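Local structure of D-3-phosphoglycerate dehydrogenase (Sulfolobus tokodaii, 2EKL) at residues Tyr96-Ser101 with Ala296-Gln301; Ile77-Ile82 with Ile92-Ala97. The protein binds NAD and probably catalyses the NAD-dependent oxidation of D-3-phosphoglycerate, an early step of serine biosynthesis. All blocks are in the same frame, centred on the assembly; numbering follows the deposited sequence.

Contact 1: residues Tyr96-Ser101 with Ala296-Gln301; sequences YAPGAS and AEMTTQ
Met298 lies against Ala97, Pro98 and Ala100, which form part of a type II beta turn running from Ala97 to Ala100. The turn follows strand 93-95 and packs on helix 289-309. Ser101 comes next, at the N-cap position of helix 102-118, and touches the bound NAD.

Apolar packing carries the contact. Met298 CB meets Ala97 CB at 3.7 Å. The chain then runs extended through chi2 and bends at chi3 (55°), which turns CE back toward the loop. SD sits 3.6 Å from Ala100 CB. CE reaches the backbone at Pro98 O, at 3.6 Å, and also passes Ala97 CA. An alanine in place of Met298 would keep the CB contact but remove SD and CE, and would probably leave a gap beside Ala100 CB and Pro98 O. Within the loop, Pro98 CD rests over the centre of one face of the Tyr96 ring, 3.5 Å above its plane.

Polar groups are paired outside this interface or within the loop. Tyr96 O accepts a hydrogen bond from Asn302 ND2, and Ala100 O accepts one from Arg294 NH2. Both donors belong to helix 289-309, so the loop is also tied to this helix by polar bonds. The turn itself is closed by Ala100 N to Ala97 O, at 3.2 Å. Thr299 OG1 is hydrogen-bonded to Val295 O on its own helix and lies 3.7 Å from Ala97 CB.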
ATOM      1  N   TYR A  96      -2.917  12.217 -27.703  1.00 24.38           N
ATOM      2  CA  TYR A  96      -3.010  12.342 -26.256  1.00 24.61           C
ATOM      3  C   TYR A  96      -1.823  11.623 -25.627  1.00 23.67           C
ATOM      4  O   TYR A  96      -0.780  11.488 -26.270  1.00 23.29           O
ATOM      5  CB  TYR A  96      -4.347  11.785 -25.735  1.00 23.91           C
ATOM      6  CG  TYR A  96      -4.575  10.301 -25.934  1.00 26.10           C
ATOM      7  CD1 TYR A  96      -4.580   9.736 -27.208  1.00 27.11           C
ATOM      8  CD2 TYR A  96      -4.823   9.467 -24.842  1.00 24.53           C
ATOM      9  CE1 TYR A  96      -4.831   8.375 -27.393  1.00 27.61           C
ATOM     10  CE2 TYR A  96      -5.074   8.106 -25.014  1.00 28.54           C
ATOM     11  CZ  TYR A  96      -5.076   7.569 -26.293  1.00 27.21           C
ATOM     12  OH  TYR A  96      -5.322   6.227 -26.467  1.00 28.99           O
ATOM     13  N   ALA A  97      -1.964  11.163 -24.387  1.00 23.24           N
ATOM     14  CA  ALA A  97      -0.854  10.489 -23.715  1.00 22.78           C
ATOM     15  C   ALA A  97      -1.188   9.094 -23.192  1.00 21.67           C
ATOM     16  O   ALA A  97      -1.193   8.860 -21.981  1.00 20.14           O
ATOM     17  CB  ALA A  97      -0.343  11.364 -22.567  1.00 24.06           C
ATOM     18  N   PRO A  98      -1.454   8.141 -24.098  1.00 22.26           N
ATOM     19  CA  PRO A  98      -1.784   6.772 -23.686  1.00 21.90           C
ATOM     20  C   PRO A  98      -0.671   6.074 -22.899  1.00 20.10           C
ATOM     21  O   PRO A  98       0.493   6.087 -23.301  1.00 20.85           O
ATOM     22  CB  PRO A  98      -2.088   6.079 -25.015  1.00 21.54           C
ATOM     23  CG  PRO A  98      -1.201   6.805 -25.980  1.00 23.43           C
ATOM     24  CD  PRO A  98      -1.379   8.247 -25.564  1.00 20.65           C
ATOM     25  N   GLY A  99      -1.047   5.468 -21.775  1.00 21.16           N
ATOM     26  CA  GLY A  99      -0.089   4.762 -20.939  1.00 19.43           C
ATOM     27  C   GLY A  99       0.794   5.643 -20.069  1.00 19.47           C
ATOM     28  O   GLY A  99       1.620   5.139 -19.314  1.00 19.52           O
ATOM     29  N   ALA A 100       0.607   6.956 -20.156  1.00 17.82           N
ATOM     30  CA  ALA A 100       1.414   7.909 -19.397  1.00 17.77           C
ATOM     31  C   ALA A 100       1.407   7.765 -17.871  1.00 18.52           C
ATOM     32  O   ALA A 100       2.350   8.196 -17.206  1.00 19.72           O
ATOM     33  CB  ALA A 100       1.005   9.325 -19.765  1.00 19.97           C
ATOM     34  N   SER A 101       0.365   7.161 -17.313  1.00 18.35           N
ATOM     35  CA  SER A 101       0.285   7.037 -15.861  1.00 17.18           C
ATOM     36  C   SER A 101       0.386   5.613 -15.321  1.00 18.38           C
ATOM     37  O   SER A 101       0.157   5.384 -14.132  1.00 16.56           O
ATOM     38  CB  SER A 101      -1.022   7.656 -15.366  1.00 18.77           C
ATOM     39  OG  SER A 101      -2.132   6.853 -15.721  1.00 20.72           O
ATOM     40  N   ALA A 296       1.855  15.743 -19.904  1.00 21.03           N
ATOM     41  CA  ALA A 296       2.132  16.987 -20.612  1.00 21.67           C
ATOM     42  C   ALA A 296       3.185  16.796 -21.702  1.00 21.75           C
ATOM     43  O   ALA A 296       2.992  17.235 -22.839  1.00 22.46           O
ATOM     44  CB  ALA A 296       2.587  18.064 -19.626  1.00 21.79           C
ATOM     45  N   GLU A 297       4.291  16.141 -21.358  1.00 21.43           N
ATOM     46  CA  GLU A 297       5.375  15.907 -22.313  1.00 22.38           C
ATOM     47  C   GLU A 297       4.960  15.032 -23.487  1.00 22.59           C
ATOM     48  O   GLU A 297       5.298  15.319 -24.636  1.00 21.06           O
ATOM     49  CB  GLU A 297       6.573  15.257 -21.620  1.00 24.12           C
ATOM     50  CG  GLU A 297       7.126  16.050 -20.451  1.00 29.78           C
ATOM     51  CD  GLU A 297       8.423  15.469 -19.928  1.00 31.90           C
ATOM     52  OE1 GLU A 297       8.506  14.231 -19.783  1.00 35.20           O
ATOM     53  OE2 GLU A 297       9.357  16.249 -19.653  1.00 36.24           O
ATOM     54  N   MET A 298       4.242  13.954 -23.195  1.00 21.14           N
ATOM     55  CA  MET A 298       3.794  13.047 -24.238  1.00 23.12           C
ATOM     56  C   MET A 298       2.777  13.705 -25.156  1.00 22.29           C
ATOM     57  O   MET A 298       2.835  13.539 -26.373  1.00 23.85           O
ATOM     58  CB  MET A 298       3.189  11.789 -23.620  1.00 23.41           C
ATOM     59  CG  MET A 298       4.205  10.892 -22.954  1.00 27.76           C
ATOM     60  SD  MET A 298       3.444   9.366 -22.391  1.00 32.48           S
ATOM     61  CE  MET A 298       2.705   8.800 -23.937  1.00 22.04           C
ATOM     62  N   THR A 299       1.841  14.448 -24.575  1.00 21.36           N
ATOM     63  CA  THR A 299       0.831  15.117 -25.379  1.00 20.98           C
ATOM     64  C   THR A 299       1.527  16.146 -26.265  1.00 21.06           C
ATOM     65  O   THR A 299       1.183  16.305 -27.435  1.00 19.59           O
ATOM     66  CB  THR A 299      -0.226  15.807 -24.492  1.00 20.97           C
ATOM     67  OG1 THR A 299      -0.896  14.820 -23.694  1.00 19.33           O
ATOM     68  CG2 THR A 299      -1.261  16.531 -25.354  1.00 22.35           C
ATOM     69  N   THR A 300       2.519  16.829 -25.706  1.00 20.29           N
ATOM     70  CA  THR A 300       3.272  17.831 -26.460  1.00 19.90           C
ATOM     71  C   THR A 300       4.071  17.175 -27.587  1.00 21.01           C
ATOM     72  O   THR A 300       4.049  17.641 -28.729  1.00 20.33           O
ATOM     73  CB  THR A 300       4.244  18.600 -25.543  1.00 19.98           C
ATOM     74  OG1 THR A 300       3.494  19.289 -24.537  1.00 19.09           O
ATOM     75  CG2 THR A 300       5.059  19.622 -26.352  1.00 20.72           C
ATOM     76  N   GLN A 301       4.767  16.089 -27.277  1.00 20.34           N
ATOM     77  CA  GLN A 301       5.559  15.415 -28.297  1.00 22.93           C
ATOM     78  C   GLN A 301       4.699  14.787 -29.390  1.00 22.01           C
ATOM     79  O   GLN A 301       5.055  14.841 -30.573  1.00 21.05           O
ATOM     80  CB  GLN A 301       6.457  14.349 -27.670  1.00 24.89           C
ATOM     81  CG  GLN A 301       7.489  13.809 -28.651  1.00 31.10           C
ATOM     82  CD  GLN A 301       8.245  14.926 -29.361  1.00 32.79           C
ATOM     83  OE1 GLN A 301       8.939  15.723 -28.726  1.00 35.11           O
ATOM     84  NE2 GLN A 301       8.105  14.992 -30.683  1.00 32.93           N
TER

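Contact 2: residues Ile77-Ile82 with Ile92-Ala97; sequences IGLDNI and IKVVYA
Leu79 packs its branched end flat on the ring of Tyr96. This is a CH-pi contact: Leu79 CG stands 3.8 Å from the ring centroid, only 5° off the normal. The two side chains cross at about a right angle. The methyls spread over one side of the ring, with Leu79 CD2 3.6 Å from Tyr96 CG and Leu79 CD1 3.7 Å from Tyr96 CE1. Leu79 CD2 also meets Val94 CG1, at 4.1 Å.

The ring edge faces backbone. Ile77 O lies near the ring plane, 3.5 Å from Tyr96 CE2. A little further along, Ile77 CG2 is 4.0 Å from Ala97 O. Tyr96 CG sits between the backbone N and the carbonyl carbon (chi1 64°), on the side of the 77-82 loop.

Around this shell, a type I beta turn from Leu79 to Ile82 shapes the loop and is closed by Ile82 N to Leu79 O. In segment 92-97, Val95 bonds through its backbone to Ile72 and Arg74 of strand 71-74. Strand 93-95 is an outermost strand, within this chain, of the parallel sheet. The two segments flank helix 84-89 in a beta-alpha-beta unit. Leu79 touches Thr84 of that helix, Val94 touches Ala87, and Ile77 touches the bound NAD.

The segments share no hydrogen bond. Their fit therefore rests on shape and aliphatic-aromatic packing, while the turn bond of Leu79-Ile82 and the sheet bonds of Val95 hold the two backbones.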
ATOM      1  N   ILE A  77      -4.920  10.965 -20.288  1.00 23.78           N
ATOM      2  CA  ILE A  77      -4.644   9.564 -20.566  1.00 25.14           C
ATOM      3  C   ILE A  77      -5.795   8.861 -21.281  1.00 27.47           C
ATOM      4  O   ILE A  77      -5.704   7.675 -21.589  1.00 26.47           O
ATOM      5  CB  ILE A  77      -4.333   8.810 -19.258  1.00 25.91           C
ATOM      6  CG1 ILE A  77      -5.549   8.860 -18.328  1.00 27.52           C
ATOM      7  CG2 ILE A  77      -3.120   9.437 -18.579  1.00 23.61           C
ATOM      8  CD1 ILE A  77      -5.342   8.175 -16.999  1.00 29.03           C
ATOM      9  N   GLY A  78      -6.870   9.599 -21.544  1.00 28.18           N
ATOM     10  CA  GLY A  78      -8.021   9.024 -22.219  1.00 31.30           C
ATOM     11  C   GLY A  78      -8.627   9.962 -23.245  1.00 31.79           C
ATOM     12  O   GLY A  78      -8.119  11.060 -23.460  1.00 32.41           O
ATOM     13  N   LEU A  79      -9.720   9.539 -23.874  1.00 33.54           N
ATOM     14  CA  LEU A  79     -10.380  10.353 -24.894  1.00 34.80           C
ATOM     15  C   LEU A  79     -11.899  10.332 -24.757  1.00 36.88           C
ATOM     16  O   LEU A  79     -12.617  10.479 -25.746  1.00 38.25           O
ATOM     17  CB  LEU A  79     -10.000   9.843 -26.288  1.00 33.71           C
ATOM     18  CG  LEU A  79      -8.517   9.819 -26.664  1.00 34.25           C
ATOM     19  CD1 LEU A  79      -8.349   9.133 -28.008  1.00 32.23           C
ATOM     20  CD2 LEU A  79      -7.969  11.238 -26.715  1.00 32.13           C
ATOM     21  N   ASP A  80     -12.387  10.167 -23.533  1.00 38.58           N
ATOM     22  CA  ASP A  80     -13.825  10.106 -23.289  1.00 39.22           C
ATOM     23  C   ASP A  80     -14.588  11.398 -23.582  1.00 39.08           C
ATOM     24  O   ASP A  80     -15.813  11.379 -23.697  1.00 38.10           O
ATOM     25  CB  ASP A  80     -14.097   9.679 -21.844  1.00 41.32           C
ATOM     26  CG  ASP A  80     -13.535   8.306 -21.526  1.00 43.31           C
ATOM     27  OD1 ASP A  80     -13.760   7.369 -22.322  1.00 43.37           O
ATOM     28  OD2 ASP A  80     -12.875   8.161 -20.476  1.00 45.51           O
ATOM     29  N   ASN A  81     -13.878  12.514 -23.703  1.00 37.18           N
ATOM     30  CA  ASN A  81     -14.540  13.787 -23.973  1.00 36.72           C
ATOM     31  C   ASN A  81     -14.408  14.198 -25.434  1.00 36.20           C
ATOM     32  O   ASN A  81     -14.761  15.316 -25.806  1.00 35.48           O
ATOM     33  CB  ASN A  81     -13.971  14.881 -23.062  1.00 35.91           C
ATOM     34  CG  ASN A  81     -12.530  15.227 -23.385  1.00 36.43           C
ATOM     35  OD1 ASN A  81     -11.709  14.347 -23.641  1.00 36.66           O
ATOM     36  ND2 ASN A  81     -12.212  16.518 -23.359  1.00 35.92           N
ATOM     37  N   ILE A  82     -13.905  13.284 -26.257  1.00 35.24           N
ATOM     38  CA  ILE A  82     -13.724  13.543 -27.691  1.00 36.33           C
ATOM     39  C   ILE A  82     -14.537  12.582 -28.529  1.00 37.25           C
ATOM     40  O   ILE A  82     -14.599  11.392 -28.245  1.00 37.25           O
ATOM     41  CB  ILE A  82     -12.269  13.354 -28.090  1.00 35.81           C
ATOM     42  CG1 ILE A  82     -11.374  14.300 -27.299  1.00 35.64           C
ATOM     43  CG2 ILE A  82     -12.120  13.695 -29.585  1.00 34.10           C
ATOM     44  CD1 ILE A  82     -11.630  15.764 -27.663  1.00 38.06           C
ATOM     45  N   ILE A  92      -9.254  13.954 -38.967  1.00 36.94           N
ATOM     46  CA  ILE A  92      -8.571  14.800 -37.994  1.00 34.17           C
ATOM     47  C   ILE A  92      -7.730  13.945 -37.051  1.00 33.90           C
ATOM     48  O   ILE A  92      -8.252  13.057 -36.379  1.00 32.26           O
ATOM     49  CB  ILE A  92      -9.580  15.608 -37.149  1.00 34.46           C
ATOM     50  CG1 ILE A  92     -10.410  16.518 -38.058  1.00 32.48           C
ATOM     51  CG2 ILE A  92      -8.839  16.431 -36.097  1.00 34.04           C
ATOM     52  CD1 ILE A  92     -11.508  17.270 -37.338  1.00 31.55           C
ATOM     53  N   LYS A  93      -6.428  14.217 -37.006  1.00 33.53           N
ATOM     54  CA  LYS A  93      -5.519  13.476 -36.136  1.00 34.55           C
ATOM     55  C   LYS A  93      -5.827  13.770 -34.675  1.00 32.85           C
ATOM     56  O   LYS A  93      -5.913  14.930 -34.272  1.00 31.71           O
ATOM     57  CB  LYS A  93      -4.066  13.858 -36.428  1.00 35.63           C
ATOM     58  CG  LYS A  93      -3.560  13.425 -37.788  1.00 39.73           C
ATOM     59  CD  LYS A  93      -2.117  13.856 -37.988  1.00 42.04           C
ATOM     60  CE  LYS A  93      -1.587  13.410 -39.337  1.00 45.14           C
ATOM     61  NZ  LYS A  93      -0.186  13.860 -39.544  1.00 47.33           N
ATOM     62  N   VAL A  94      -5.988  12.716 -33.881  1.00 31.72           N
ATOM     63  CA  VAL A  94      -6.281  12.868 -32.461  1.00 30.09           C
ATOM     64  C   VAL A  94      -5.111  12.320 -31.649  1.00 29.57           C
ATOM     65  O   VAL A  94      -4.761  11.146 -31.771  1.00 28.41           O
ATOM     66  CB  VAL A  94      -7.567  12.109 -32.077  1.00 30.92           C
ATOM     67  CG1 VAL A  94      -7.898  12.349 -30.613  1.00 31.45           C
ATOM     68  CG2 VAL A  94      -8.717  12.556 -32.965  1.00 31.88           C
ATOM     69  N   VAL A  95      -4.507  13.174 -30.826  1.00 27.16           N
ATOM     70  CA  VAL A  95      -3.371  12.766 -30.008  1.00 25.89           C
ATOM     71  C   VAL A  95      -3.601  13.004 -28.525  1.00 24.31           C
ATOM     72  O   VAL A  95      -4.382  13.871 -28.134  1.00 23.40           O
ATOM     73  CB  VAL A  95      -2.077  13.517 -30.413  1.00 26.08           C
ATOM     74  CG1 VAL A  95      -1.715  13.202 -31.859  1.00 26.38           C
ATOM     75  CG2 VAL A  95      -2.261  15.019 -30.215  1.00 24.39           C
ATOM     76  N   TYR A  96      -2.917  12.217 -27.703  1.00 24.38           N
ATOM     77  CA  TYR A  96      -3.010  12.342 -26.256  1.00 24.61           C
ATOM     78  C   TYR A  96      -1.823  11.623 -25.627  1.00 23.67           C
ATOM     79  O   TYR A  96      -0.780  11.488 -26.270  1.00 23.29           O
ATOM     80  CB  TYR A  96      -4.347  11.785 -25.735  1.00 23.91           C
ATOM     81  CG  TYR A  96      -4.575  10.301 -25.934  1.00 26.10           C
ATOM     82  CD1 TYR A  96      -4.580   9.736 -27.208  1.00 27.11           C
ATOM     83  CD2 TYR A  96      -4.823   9.467 -24.842  1.00 24.53           C
ATOM     84  CE1 TYR A  96      -4.831   8.375 -27.393  1.00 27.61           C
ATOM     85  CE2 TYR A  96      -5.074   8.106 -25.014  1.00 28.54           C
ATOM     86  CZ  TYR A  96      -5.076   7.569 -26.293  1.00 27.21           C
ATOM     87  OH  TYR A  96      -5.322   6.227 -26.467  1.00 28.99           O
ATOM     88  N   ALA A  97      -1.964  11.163 -24.387  1.00 23.24           N
ATOM     89  CA  ALA A  97      -0.854  10.489 -23.715  1.00 22.78           C
ATOM     90  C   ALA A  97      -1.188   9.094 -23.192  1.00 21.67           C
ATOM     91  O   ALA A  97      -1.193   8.860 -21.981  1.00 20.14           O
ATOM     92  CB  ALA A  97      -0.343  11.364 -22.567  1.00 24.06           C
TER

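How the contacts relate
Both contacts use Tyr96 and Ala97, where the chain leaves strand 93-95. The Tyr96 ring lies between Pro98 of the contact 1 loop on one face and Leu79 of contact 2 on the opposite one. Contact 1 is partly buried and brings in helix 289-309, far away in sequence. Contact 2 is nearer the surface and joins parts of one beta-alpha-beta unit. Their chemistry differs accordingly. The thioether side chain of Met298 makes most of the packing in contact 1, whereas an aromatic face and aliphatic branches make contact 2. They touch where Ile77 CD1 packs on Ser101 OG, at 3.7 Å. One residue of each pair of segments, Ser101 and Ile77, thus reaches the NAD pocket.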